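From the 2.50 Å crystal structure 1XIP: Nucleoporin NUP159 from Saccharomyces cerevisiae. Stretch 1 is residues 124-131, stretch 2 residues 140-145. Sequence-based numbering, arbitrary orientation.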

# COMPACT_ATOMS: atom_id res chain seq x y z
N SER A 124 -9.19 1.34 21.31
CA SER A 124 -7.77 1.60 21.52
C SER A 124 -7.02 0.28 21.42
O SER A 124 -7.60 -0.80 21.58
CB SER A 124 -7.55 2.23 22.89
OG SER A 124 -7.82 3.62 22.84
N PHE A 125 -5.72 0.38 21.13
CA PHE A 125 -4.89 -0.79 20.96
C PHE A 125 -3.98 -0.89 22.17
O PHE A 125 -3.43 0.12 22.62
CB PHE A 125 -4.04 -0.66 19.69
CG PHE A 125 -4.84 -0.34 18.42
CD1 PHE A 125 -5.79 -1.24 17.91
CD2 PHE A 125 -4.61 0.84 17.72
CE1 PHE A 125 -6.50 -0.94 16.75
CE2 PHE A 125 -5.31 1.14 16.55
CZ PHE A 125 -6.26 0.25 16.06
N GLU A 126 -3.81 -2.09 22.71
CA GLU A 126 -2.93 -2.29 23.88
C GLU A 126 -1.47 -1.95 23.55
O GLU A 126 -0.71 -1.56 24.44
CB GLU A 126 -3.04 -3.71 24.44
CG GLU A 126 -3.77 -4.69 23.53
CD GLU A 126 -4.20 -5.95 24.27
OE1 GLU A 126 -3.33 -6.84 24.48
OE2 GLU A 126 -5.40 -6.06 24.63
N LYS A 127 -1.11 -2.07 22.26
CA LYS A 127 0.22 -1.69 21.76
C LYS A 127 0.11 -0.98 20.38
O LYS A 127 -0.78 -1.31 19.60
CB LYS A 127 1.13 -2.92 21.67
CG LYS A 127 1.53 -3.53 23.03
CD LYS A 127 3.02 -3.34 23.35
CE LYS A 127 3.22 -2.35 24.49
NZ LYS A 127 3.05 -2.98 25.83
N PRO A 128 1.02 -0.04 20.09
CA PRO A 128 1.07 0.65 18.78
C PRO A 128 0.98 -0.29 17.57
O PRO A 128 1.48 -1.41 17.59
CB PRO A 128 2.44 1.33 18.79
CG PRO A 128 2.71 1.59 20.24
CD PRO A 128 2.06 0.47 21.00
N VAL A 129 0.36 0.19 16.52
CA VAL A 129 0.07 -0.65 15.36
C VAL A 129 0.91 -0.21 14.17
O VAL A 129 1.17 0.98 14.00
CB VAL A 129 -1.43 -0.62 15.07
CG1 VAL A 129 -1.74 -1.11 13.67
CG2 VAL A 129 -2.18 -1.45 16.11
N PHE A 130 1.35 -1.17 13.35
CA PHE A 130 2.18 -0.91 12.16
C PHE A 130 1.35 -0.91 10.86
O PHE A 130 1.65 -0.17 9.92
CB PHE A 130 3.27 -1.99 12.01
CG PHE A 130 4.40 -1.89 12.99
CD1 PHE A 130 4.77 -0.66 13.56
CD2 PHE A 130 5.12 -3.05 13.34
CE1 PHE A 130 5.84 -0.58 14.49
CE2 PHE A 130 6.19 -2.99 14.25
CZ PHE A 130 6.55 -1.74 14.83
N GLN A 131 0.36 -1.80 10.80
CA GLN A 131 -0.38 -2.04 9.57
C GLN A 131 -1.80 -2.50 9.82
O GLN A 131 -2.04 -3.31 10.71
CB GLN A 131 0.33 -3.06 8.69
CG GLN A 131 -0.06 -2.94 7.20
CD GLN A 131 0.50 -4.04 6.36
OE1 GLN A 131 1.70 -4.17 6.24
NE2 GLN A 131 -0.37 -4.85 5.77
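Stretch 2, residues 140-145: VILNSV

Stretch 2 pairs antiparallel with the Val129 to Gln131 end of stretch 1; the residues from Phe125 to Pro128 are loop. Residues Val140 to Asn143 are in extended strand conformation, and the chain leaves the strand at Ser144 and Val145. Ser144 has phi/psi of -74/-7, so the backbone bends there. Together the two stretches bury 557 Å² of surface.

Ser124 is out of reach of stretch 2. Phe125 points toward it, and its CE1 lies 3.8 Å from CD1 of Ile141, an apolar contact. Glu126 makes no contact. Lys127 starts toward stretch 2, with its CB 3.1 Å from OD1 of Asn143, but the end of its side chain leads away.

Pro128 is held through its carbonyl. Ser144 N donates a hydrogen bond to Pro128 O at 2.8 Å. The same amide also makes a weak bond to Asn143 OD1, at 2.9 Å, within stretch 2.

Val129 pairs with Asn143 as a non-hydrogen-bonded antiparallel pair, their CA atoms 4.5 Å apart. The two side chains diverge. CG2 of Val129 instead packs on CG2 of Ile141 at 3.5 Å.

At Phe130 the chain turns a corner, and a beta bulge shifts the register by one residue. Both Phe130 N and Gln131 N therefore address one carbonyl. Phe130 N bonds to Leu142 O at 2.8 Å, while Gln131 N reaches Leu142 O at 3.4 Å, a weak bond. The Phe130 ring takes CA of Ser144 over one face in a CH-pi contact, 3.8 Å from CA to the ring centroid.

Gln131 pairs with Leu142, CA to CA 5.0 Å. Leu142 N returns a nearly straight hydrogen bond to Gln131 O at 2.8 Å. The side chains share one face of the sheet, with CB of Gln131 and CB of Leu142 4.2 Å apart. CA of Ile141 also approaches Gln131 O, at 3.5 Å, in a CA-H...O contact.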

# COMPACT_ATOMS: atom_id res chain seq x y z
N VAL A 140 -7.80 -6.35 9.82
CA VAL A 140 -6.65 -7.15 10.18
C VAL A 140 -5.52 -6.23 10.60
O VAL A 140 -5.17 -5.31 9.89
CB VAL A 140 -6.20 -8.08 9.06
CG1 VAL A 140 -5.07 -8.99 9.56
CG2 VAL A 140 -7.36 -8.92 8.55
N ILE A 141 -4.95 -6.49 11.77
CA ILE A 141 -4.07 -5.55 12.43
C ILE A 141 -2.72 -6.17 12.78
O ILE A 141 -2.66 -7.23 13.42
CB ILE A 141 -4.76 -4.99 13.72
CG1 ILE A 141 -5.94 -4.09 13.33
CG2 ILE A 141 -3.78 -4.22 14.58
CD1 ILE A 141 -6.94 -3.86 14.42
N LEU A 142 -1.65 -5.53 12.34
CA LEU A 142 -0.32 -5.94 12.75
C LEU A 142 0.29 -5.02 13.79
O LEU A 142 0.48 -3.82 13.56
CB LEU A 142 0.61 -6.12 11.56
CG LEU A 142 2.06 -6.49 11.94
CD1 LEU A 142 2.15 -7.86 12.64
CD2 LEU A 142 2.91 -6.47 10.71
N ASN A 143 0.61 -5.63 14.93
CA ASN A 143 1.11 -5.00 16.13
C ASN A 143 2.58 -4.58 16.10
O ASN A 143 3.38 -5.12 15.32
CB ASN A 143 1.00 -6.04 17.23
CG ASN A 143 0.51 -5.49 18.49
OD1 ASN A 143 1.04 -4.52 18.98
ND2 ASN A 143 -0.51 -6.12 19.05
N SER A 144 2.94 -3.67 17.00
CA SER A 144 4.33 -3.25 17.19
C SER A 144 5.16 -4.31 17.91
O SER A 144 6.38 -4.19 18.04
CB SER A 144 4.40 -1.93 17.97
OG SER A 144 4.29 -2.17 19.36
N VAL A 145 4.47 -5.35 18.37
CA VAL A 145 5.10 -6.45 19.09
C VAL A 145 5.02 -7.72 18.23
O VAL A 145 5.27 -8.84 18.70
CB VAL A 145 4.45 -6.63 20.51
CG1 VAL A 145 3.21 -7.51 20.47
CG2 VAL A 145 5.47 -7.15 21.53